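Local coordinates for protein oxidoreductase (Listeria innocua, PDB 3E18) that binds NAD and probably works as a dehydrogenase of the GFO/IDH/MocA family, although its substrate and physiological role are not known, at residues I71-N75 and D76-E80; L175-G178 and V179-L182; T99-S102 and E103-L106. All coordinates share one frame; numbering follows the deposited sequence.

Interactions 1 and 3 belong to the NAD-binding Rossmann region, each where the chain passes from a strand of the parallel sheet into the next helix, and they touch through a Lys79–Asp104 salt bridge and the packing of Met100 on Asp76. Interaction 2 lies in a single helix of the C-terminal region, its centre about 5 Å from that of the chain. Interactions 1 and 2 are mostly buried and both reach NAD, one at a ribose hydroxyl and the other beside the nicotinamide amide. Interaction 3 is partly buried and rich in water. The chemistry follows: a histidine clasped by carbonyls, an aromatic pair beside a bound glycerol, and a capped helix start.

Interaction 1: I71-N75 and D76-E80; sequences IATPN and DSHKE. With NAD (nicotinamide-adenine-dinucleotide), chain E.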
loop_
_atom_site.group_PDB
_atom_site.type_symbol
_atom_site.label_atom_id
_atom_site.label_comp_id
_atom_site.label_asym_id
_atom_site.label_seq_id
_atom_site.Cartn_x
_atom_site.Cartn_y
_atom_site.Cartn_z
ATOM N N ILE A 71 29.898 14.142 13.681
ATOM C CA ILE A 71 29.027 13.834 14.829
ATOM C C ILE A 71 28.243 12.545 14.624
ATOM O O ILE A 71 27.334 12.475 13.806
ATOM C CB ILE A 71 28.100 15.020 15.191
ATOM C CG1 ILE A 71 28.966 16.207 15.617
ATOM C CG2 ILE A 71 27.131 14.677 16.348
ATOM C CD1 ILE A 71 28.309 17.510 15.394
ATOM N N ALA A 72 28.622 11.518 15.375
ATOM C CA ALA A 72 27.938 10.235 15.290
ATOM C C ALA A 72 27.485 9.767 16.678
ATOM O O ALA A 72 27.712 8.617 17.088
ATOM C CB ALA A 72 28.835 9.203 14.622
ATOM N N THR A 73 26.835 10.675 17.396
ATOM C CA THR A 73 26.278 10.407 18.722
ATOM C C THR A 73 24.768 10.143 18.570
ATOM O O THR A 73 24.228 10.363 17.482
ATOM C CB THR A 73 26.517 11.606 19.651
ATOM O OG1 THR A 73 25.830 12.752 19.124
ATOM C CG2 THR A 73 27.993 11.910 19.777
ATOM N N PRO A 74 24.083 9.647 19.635
ATOM C CA PRO A 74 22.612 9.566 19.577
ATOM C C PRO A 74 21.923 10.893 19.212
ATOM O O PRO A 74 22.490 11.969 19.388
ATOM C CB PRO A 74 22.229 9.102 20.982
ATOM C CG PRO A 74 23.409 8.300 21.433
ATOM C CD PRO A 74 24.601 9.052 20.887
ATOM N N ASN A 75 20.708 10.800 18.696
ATOM C CA ASN A 75 20.076 11.925 17.999
ATOM C C ASN A 75 19.838 13.193 18.805
ATOM O O ASN A 75 19.845 14.291 18.242
ATOM C CB ASN A 75 18.762 11.468 17.369
ATOM C CG ASN A 75 18.968 10.444 16.292
ATOM O OD1 ASN A 75 20.049 10.366 15.694
ATOM N ND2 ASN A 75 17.932 9.645 16.023
ATOM N N ASP A 76 19.621 13.035 20.108
ATOM C CA ASP A 76 19.294 14.160 20.982
ATOM C C ASP A 76 20.474 15.091 21.244
ATOM O O ASP A 76 20.279 16.253 21.598
ATOM C CB ASP A 76 18.658 13.677 22.301
ATOM C CG ASP A 76 19.581 12.777 23.117
ATOM O OD1 ASP A 76 20.074 11.752 22.589
ATOM O OD2 ASP A 76 19.794 13.086 24.308
ATOM N N SER A 77 21.690 14.592 21.040
ATOM C CA SER A 77 22.888 15.393 21.265
ATOM C C SER A 77 23.438 16.111 20.023
ATOM O O SER A 77 24.380 16.889 20.141
ATOM C CB SER A 77 23.982 14.541 21.934
ATOM O OG SER A 77 24.256 13.375 21.180
ATOM N N HIS A 78 22.855 15.870 18.845
ATOM C CA HIS A 78 23.439 16.370 17.598
ATOM C C HIS A 78 23.506 17.889 17.547
ATOM O O HIS A 78 24.508 18.447 17.126
ATOM C CB HIS A 78 22.645 15.913 16.379
ATOM C CG HIS A 78 22.783 14.457 16.055
ATOM N ND1 HIS A 78 22.080 13.868 15.028
ATOM C CD2 HIS A 78 23.522 13.472 16.622
ATOM C CE1 HIS A 78 22.384 12.583 14.971
ATOM N NE2 HIS A 78 23.259 12.317 15.927
ATOM N N LYS A 79 22.427 18.539 17.963
ATOM C CA LYS A 79 22.293 19.984 17.800
ATOM C C LYS A 79 23.333 20.756 18.623
ATOM O O LYS A 79 23.984 21.655 18.096
ATOM C CB LYS A 79 20.877 20.422 18.166
ATOM C CG LYS A 79 20.602 21.927 18.000
ATOM C CD LYS A 79 19.366 22.331 18.790
ATOM C CE LYS A 79 19.104 23.830 18.678
ATOM N NZ LYS A 79 17.837 24.255 19.347
ATOM N N GLU A 80 23.489 20.393 19.898
ATOM C CA GLU A 80 24.413 21.091 20.802
ATOM C C GLU A 80 25.865 20.926 20.356
ATOM O O GLU A 80 26.622 21.898 20.334
ATOM C CB GLU A 80 24.244 20.620 22.261
ATOM C CG GLU A 80 25.157 21.330 23.276
ATOM C CD GLU A 80 24.935 20.874 24.718
ATOM O OE1 GLU A 80 23.861 21.164 25.297
ATOM O OE2 GLU A 80 25.853 20.232 25.274
HETATM P PA NAD E . 25.939 3.959 19.112
HETATM O O1A NAD E . 26.467 2.683 18.578
HETATM O O2A NAD E . 25.147 3.815 20.346
HETATM O O5B NAD E . 27.143 4.999 19.333
HETATM C C5B NAD E . 26.963 6.324 19.782
HETATM C C4B NAD E . 28.242 6.731 20.505
HETATM O O4B NAD E . 28.199 8.096 20.879
HETATM C C3B NAD E . 28.430 5.921 21.785
HETATM O O3B NAD E . 29.712 5.339 21.774
HETATM C C2B NAD E . 28.308 6.950 22.890
HETATM O O2B NAD E . 29.129 6.662 23.998
HETATM C C1B NAD E . 28.714 8.233 22.187
HETATM N N9A NAD E . 28.166 9.446 22.813
HETATM C C8A NAD E . 26.934 9.607 23.399
HETATM N N7A NAD E . 26.830 10.885 23.837
HETATM C C5A NAD E . 27.981 11.532 23.539
HETATM C C6A NAD E . 28.412 12.834 23.768
HETATM N N6A NAD E . 27.547 13.738 24.226
HETATM N N1A NAD E . 29.675 13.218 23.342
HETATM C C2A NAD E . 30.506 12.319 22.702
HETATM N N3A NAD E . 30.072 11.028 22.483
HETATM C C4A NAD E . 28.832 10.640 22.896
HETATM O O3 NAD E . 25.041 4.674 17.969
HETATM P PN NAD E . 25.202 4.437 16.401
HETATM O O1N NAD E . 24.337 3.304 15.975
HETATM O O2N NAD E . 26.628 4.479 16.006
HETATM O O5D NAD E . 24.475 5.777 15.808
HETATM C C5D NAD E . 24.932 7.083 16.084
HETATM C C4D NAD E . 24.360 8.065 15.037
HETATM O O4D NAD E . 24.609 7.574 13.731
HETATM C C3D NAD E . 22.854 8.233 15.130
HETATM O O3D NAD E . 22.508 9.561 14.763
HETATM C C2D NAD E . 22.291 7.301 14.077
HETATM O O2D NAD E . 21.084 7.816 13.563
HETATM C C1D NAD E . 23.393 7.330 13.026
HETATM N N1N NAD E . 23.491 6.126 12.159
HETATM C C2N NAD E . 23.434 6.336 10.811
HETATM C C3N NAD E . 23.522 5.289 9.900
HETATM C C7N NAD E . 23.685 5.613 8.447
HETATM O O7N NAD E . 23.570 4.583 7.502
HETATM N N7N NAD E . 23.951 6.865 8.063
HETATM C C4N NAD E . 23.711 3.984 10.377
HETATM C C5N NAD E . 23.787 3.769 11.756
HETATM C C6N NAD E . 23.685 4.851 12.638
HETATM O O HOH W 1 19.864 17.108 18.329
#
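His78, Asn75 and Asp76 lose the most surface in this turn, which joins strand 68-71 to helix 78-87 at the cofactor side of the Rossmann sheet. The imidazole of His78 folds back over the loop. Its NE2 donates to Thr73 O over 2.7 Å, with an N-H...O angle of 142°; the oxygen lies close to the ring plane, whereas the donor stands above the plane of the carbonyl. One face of the ring rests on Asn75 CA, a CH-pi contact of 3.8 Å to the ring centroid and only 10° off the normal. Ile71 CG2 approaches the ring obliquely, 3.8 Å from His78 CD2.

The Asn75 side chain runs alongside His78, pointing the same way, with its amide turned 72° from the ring. OD1 lies 2.7 Å from NAD O3D, the hydroxyl of the nicotinamide ribose, and is the likely acceptor of its proton, although another acceptor is within reach. ND2 is held by Gly170 O, which fixes the rotation of the amide. Asp76 turns its OD1 to His169 and also lays it 3.8 Å from Pro74 CB.

Ser77 closes the turn: its OG (2.9 Å) and its N (3.2 Å) both donate to Pro74 O, arriving from the same face of that carbonyl. A water bridges Asn75 O to Lys79 N.

Because ND1 of His78 also meets a carbonyl, Val98 O, both ring nitrogens appear to act as donors, which would suit a doubly protonated imidazole. Two carbonyls from separate loops thus fix the ring's tilt, and the ring in turn supports the CA of Asn75, whose side-chain OD1 meets the ribose hydroxyl.

Interaction 2: L175-G178 and V179-L182; sequences LDWG and VHLL. With NAD (nicotinamide-adenine-dinucleotide), chain E; GOL (glycerol), chain G.
Trp177 and His180 meet along helix 173-188, which widens into a pi-type turn at 175-178. Asp176 and His180 match the Asp-x-x-x-His sequence of GFO/IDH/MocA dehydrogenases, consistent with a place at the substrate side of the nicotinamide.

The aromatic contact is an offset edge-to-face pair. His180 presents its edge to the face of the Trp177 six-membered ring, with centroids 5.5 Å apart and planes at 67°. Apolar packing continues the same surface, Trp177 CE3 lying 4.3 Å from Leu181 CD2, and both side chains lean on strands 146-154 and 223-229. Val179 is tighter: its CG1, set between its own backbone N and carbonyl carbon, presses to 3.2 Å from Leu175 O.

Regular i to i+4 bonds run from Leu181 N to Trp177 O and from Leu182 N to Gly178 O.

Polar contacts gather on a glycerol, probably from the crystallisation liquor. Its O3 and O2 both donate to Asp176 OD1, at 2.8 and 3.1 Å, and this same oxygen makes a salt bridge with Lys96. Glycerol C1 and C2 lie over part of the Trp177 face, toward its rim. From the next turn of the helix, His180 NE2 adds a weak bond to glycerol O1 and comes within 3.5 Å of NAD O7N.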
loop_
_atom_site.group_PDB
_atom_site.type_symbol
_atom_site.label_atom_id
_atom_site.label_comp_id
_atom_site.label_asym_id
_atom_site.label_seq_id
_atom_site.Cartn_x
_atom_site.Cartn_y
_atom_site.Cartn_z
ATOM N N LEU A 175 12.541 7.821 12.444
ATOM C CA LEU A 175 13.781 8.569 12.601
ATOM C C LEU A 175 15.034 7.781 12.183
ATOM O O LEU A 175 16.070 8.356 11.882
ATOM C CB LEU A 175 13.877 9.091 14.045
ATOM C CG LEU A 175 12.894 10.232 14.333
ATOM C CD1 LEU A 175 12.883 10.600 15.818
ATOM C CD2 LEU A 175 13.243 11.438 13.497
ATOM N N ASP A 176 14.922 6.461 12.142
ATOM C CA ASP A 176 16.057 5.614 11.807
ATOM C C ASP A 176 16.108 5.344 10.299
ATOM O O ASP A 176 16.977 5.851 9.604
ATOM C CB ASP A 176 15.963 4.313 12.597
ATOM C CG ASP A 176 17.218 3.471 12.510
ATOM O OD1 ASP A 176 18.183 3.860 11.817
ATOM O OD2 ASP A 176 17.237 2.398 13.142
ATOM N N TRP A 177 15.171 4.553 9.795
ATOM C CA TRP A 177 15.155 4.210 8.383
ATOM C C TRP A 177 14.328 5.195 7.569
ATOM O O TRP A 177 14.630 5.471 6.409
ATOM C CB TRP A 177 14.614 2.802 8.203
ATOM C CG TRP A 177 15.670 1.780 8.019
ATOM C CD1 TRP A 177 16.073 0.841 8.930
ATOM C CD2 TRP A 177 16.477 1.582 6.852
ATOM N NE1 TRP A 177 17.080 0.069 8.400
ATOM C CE2 TRP A 177 17.346 0.500 7.125
ATOM C CE3 TRP A 177 16.544 2.205 5.597
ATOM C CZ2 TRP A 177 18.275 0.033 6.191
ATOM C CZ3 TRP A 177 17.464 1.729 4.665
ATOM C CH2 TRP A 177 18.317 0.660 4.973
ATOM N N GLY A 178 13.278 5.719 8.177
ATOM C CA GLY A 178 12.377 6.636 7.478
ATOM C C GLY A 178 13.095 7.811 6.870
ATOM O O GLY A 178 12.836 8.164 5.724
ATOM N N VAL A 179 14.012 8.417 7.626
ATOM C CA VAL A 179 14.777 9.551 7.124
ATOM C C VAL A 179 15.557 9.197 5.845
ATOM O O VAL A 179 15.561 9.978 4.921
ATOM C CB VAL A 179 15.677 10.200 8.231
ATOM C CG1 VAL A 179 16.597 9.196 8.815
ATOM C CG2 VAL A 179 16.469 11.384 7.703
ATOM N N HIS A 180 16.178 8.018 5.778
ATOM C CA HIS A 180 16.839 7.578 4.532
ATOM C C HIS A 180 15.872 7.483 3.359
ATOM O O HIS A 180 16.170 7.963 2.261
ATOM C CB HIS A 180 17.420 6.184 4.695
ATOM C CG HIS A 180 18.680 6.137 5.482
ATOM N ND1 HIS A 180 19.729 7.007 5.265
ATOM C CD2 HIS A 180 19.088 5.279 6.449
ATOM C CE1 HIS A 180 20.721 6.694 6.078
ATOM N NE2 HIS A 180 20.359 5.650 6.805
ATOM N N LEU A 181 14.718 6.857 3.588
ATOM C CA LEU A 181 13.789 6.581 2.487
ATOM C C LEU A 181 13.096 7.845 2.033
ATOM O O LEU A 181 12.847 8.033 0.842
ATOM C CB LEU A 181 12.757 5.542 2.894
ATOM C CG LEU A 181 13.324 4.203 3.368
ATOM C CD1 LEU A 181 12.177 3.271 3.606
ATOM C CD2 LEU A 181 14.237 3.638 2.300
ATOM N N LEU A 182 12.800 8.722 2.982
ATOM C CA LEU A 182 12.102 9.971 2.655
ATOM C C LEU A 182 13.038 10.954 1.966
ATOM O O LEU A 182 12.614 11.778 1.120
ATOM C CB LEU A 182 11.540 10.605 3.924
ATOM C CG LEU A 182 10.432 9.831 4.652
ATOM C CD1 LEU A 182 10.239 10.415 6.019
ATOM C CD2 LEU A 182 9.115 9.767 3.879
HETATM P PA NAD E . 25.939 3.959 19.112
HETATM O O1A NAD E . 26.467 2.683 18.578
HETATM O O2A NAD E . 25.147 3.815 20.346
HETATM O O5B NAD E . 27.143 4.999 19.333
HETATM C C5B NAD E . 26.963 6.324 19.782
HETATM C C4B NAD E . 28.242 6.731 20.505
HETATM O O4B NAD E . 28.199 8.096 20.879
HETATM C C3B NAD E . 28.430 5.921 21.785
HETATM O O3B NAD E . 29.712 5.339 21.774
HETATM C C2B NAD E . 28.308 6.950 22.890
HETATM O O2B NAD E . 29.129 6.662 23.998
HETATM C C1B NAD E . 28.714 8.233 22.187
HETATM N N9A NAD E . 28.166 9.446 22.813
HETATM C C8A NAD E . 26.934 9.607 23.399
HETATM N N7A NAD E . 26.830 10.885 23.837
HETATM C C5A NAD E . 27.981 11.532 23.539
HETATM C C6A NAD E . 28.412 12.834 23.768
HETATM N N6A NAD E . 27.547 13.738 24.226
HETATM N N1A NAD E . 29.675 13.218 23.342
HETATM C C2A NAD E . 30.506 12.319 22.702
HETATM N N3A NAD E . 30.072 11.028 22.483
HETATM C C4A NAD E . 28.832 10.640 22.896
HETATM O O3 NAD E . 25.041 4.674 17.969
HETATM P PN NAD E . 25.202 4.437 16.401
HETATM O O1N NAD E . 24.337 3.304 15.975
HETATM O O2N NAD E . 26.628 4.479 16.006
HETATM O O5D NAD E . 24.475 5.777 15.808
HETATM C C5D NAD E . 24.932 7.083 16.084
HETATM C C4D NAD E . 24.360 8.065 15.037
HETATM O O4D NAD E . 24.609 7.574 13.731
HETATM C C3D NAD E . 22.854 8.233 15.130
HETATM O O3D NAD E . 22.508 9.561 14.763
HETATM C C2D NAD E . 22.291 7.301 14.077
HETATM O O2D NAD E . 21.084 7.816 13.563
HETATM C C1D NAD E . 23.393 7.330 13.026
HETATM N N1N NAD E . 23.491 6.126 12.159
HETATM C C2N NAD E . 23.434 6.336 10.811
HETATM C C3N NAD E . 23.522 5.289 9.900
HETATM C C7N NAD E . 23.685 5.613 8.447
HETATM O O7N NAD E . 23.570 4.583 7.502
HETATM N N7N NAD E . 23.951 6.865 8.063
HETATM C C4N NAD E . 23.711 3.984 10.377
HETATM C C5N NAD E . 23.787 3.769 11.756
HETATM C C6N NAD E . 23.685 4.851 12.638
HETATM C C1 GOL G . 21.025 1.674 8.303
HETATM O O1 GOL G . 21.528 2.712 7.483
HETATM C C2 GOL G . 20.262 2.216 9.516
HETATM O O2 GOL G . 20.275 3.634 9.555
HETATM C C3 GOL G . 20.894 1.613 10.773
HETATM O O3 GOL G . 20.329 2.132 11.961
#

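Interaction 3: T99-S102 and E103-L106; sequences TMTS and EDLL
Thr101 and Asp104 meet at the start of helix 102-115, where Thr101 is the N-cap: its OG1 accepts from Asp104 N over 3.0 Å at an N-H...O angle of 156°. The Asp104 side chain turns back across this cap, because a chi1 of -74° sets CG beside its own backbone N. Its CB packs 3.6 Å from Thr99 CB and also leans on the cap hydroxyl. CG comes to 3.1 Å from Thr101 OG1, but neither carboxylate oxygen bonds it directly. At the tip the two oxygens part. OD1 receives a hydrogen bond of 2.9 Å from a water that also bonds Thr101 OG1, and it pairs with Lys79 in a salt bridge. OD2 accepts at 2.6 Å from a second water, which in turn accepts from Met100 N.

Behind this, Thr99 OG1 donates to Thr101 O, and Leu106 N bonds Ser102 O as the first regular turn closes. Thr101 N, buried here, has no partner: the carboxylate does not complete a capping box and reaches the preceding loop through water instead. A negative group beside the first helical amides would probably be stabilised by the helix end, with Lys79 balancing its charge.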
loop_
_atom_site.group_PDB
_atom_site.type_symbol
_atom_site.label_atom_id
_atom_site.label_comp_id
_atom_site.label_asym_id
_atom_site.label_seq_id
_atom_site.Cartn_x
_atom_site.Cartn_y
_atom_site.Cartn_z
ATOM N N THR A 99 18.707 16.505 13.233
ATOM C CA THR A 99 18.085 17.001 14.447
ATOM C C THR A 99 16.708 16.372 14.595
ATOM O O THR A 99 16.181 15.758 13.655
ATOM C CB THR A 99 17.915 18.512 14.428
ATOM O OG1 THR A 99 17.194 18.899 13.247
ATOM C CG2 THR A 99 19.258 19.230 14.492
ATOM N N MET A 100 16.124 16.529 15.774
ATOM C CA MET A 100 14.815 15.958 16.050
ATOM C C MET A 100 13.659 16.894 15.670
ATOM O O MET A 100 12.504 16.472 15.627
ATOM C CB MET A 100 14.741 15.478 17.500
ATOM C CG MET A 100 15.607 14.229 17.730
ATOM S SD MET A 100 15.917 13.827 19.448
ATOM C CE MET A 100 15.820 15.430 20.243
ATOM N N THR A 101 13.962 18.158 15.376
ATOM C CA THR A 101 12.933 19.058 14.840
ATOM C C THR A 101 13.481 19.840 13.661
ATOM O O THR A 101 14.692 20.028 13.537
ATOM C CB THR A 101 12.383 20.078 15.880
ATOM O OG1 THR A 101 13.355 21.101 16.116
ATOM C CG2 THR A 101 11.999 19.415 17.193
ATOM N N SER A 102 12.590 20.335 12.813
ATOM C CA SER A 102 13.027 21.108 11.675
ATOM C C SER A 102 13.582 22.463 12.129
ATOM O O SER A 102 14.548 22.968 11.542
ATOM C CB SER A 102 11.892 21.282 10.667
ATOM O OG SER A 102 10.840 22.058 11.205
ATOM N N GLU A 103 12.990 23.033 13.181
ATOM C CA GLU A 103 13.454 24.320 13.720
ATOM C C GLU A 103 14.880 24.226 14.221
ATOM O O GLU A 103 15.647 25.151 14.024
ATOM C CB GLU A 103 12.547 24.847 14.845
ATOM C CG GLU A 103 11.266 25.523 14.371
ATOM C CD GLU A 103 11.509 26.723 13.462
ATOM O OE1 GLU A 103 12.318 27.608 13.823
ATOM O OE2 GLU A 103 10.879 26.778 12.384
ATOM N N ASP A 104 15.238 23.101 14.847
ATOM C CA ASP A 104 16.606 22.887 15.321
ATOM C C ASP A 104 17.663 22.977 14.217
ATOM O O ASP A 104 18.755 23.502 14.453
ATOM C CB ASP A 104 16.742 21.526 16.016
ATOM C CG ASP A 104 16.100 21.490 17.395
ATOM O OD1 ASP A 104 15.609 22.541 17.843
ATOM O OD2 ASP A 104 16.091 20.399 18.035
ATOM N N LEU A 105 17.348 22.463 13.028
ATOM C CA LEU A 105 18.292 22.492 11.921
ATOM C C LEU A 105 18.391 23.911 11.391
ATOM O O LEU A 105 19.470 24.360 10.997
ATOM C CB LEU A 105 17.892 21.507 10.803
ATOM C CG LEU A 105 18.656 21.626 9.472
ATOM C CD1 LEU A 105 20.174 21.380 9.653
ATOM C CD2 LEU A 105 18.095 20.718 8.404
ATOM N N LEU A 106 17.274 24.627 11.403
ATOM C CA LEU A 106 17.270 26.021 10.955
ATOM C C LEU A 106 18.222 26.851 11.839
ATOM O O LEU A 106 18.950 27.711 11.330
ATOM C CB LEU A 106 15.851 26.576 11.020
ATOM C CG LEU A 106 15.120 27.190 9.833
ATOM C CD1 LEU A 106 15.438 26.500 8.501
ATOM C CD2 LEU A 106 13.634 27.134 10.115
HETATM O O HOH W 2 17.291 18.054 17.859
HETATM O O HOH W 3 12.719 23.070 18.029
HETATM O O HOH W 4 10.342 24.567 10.662
#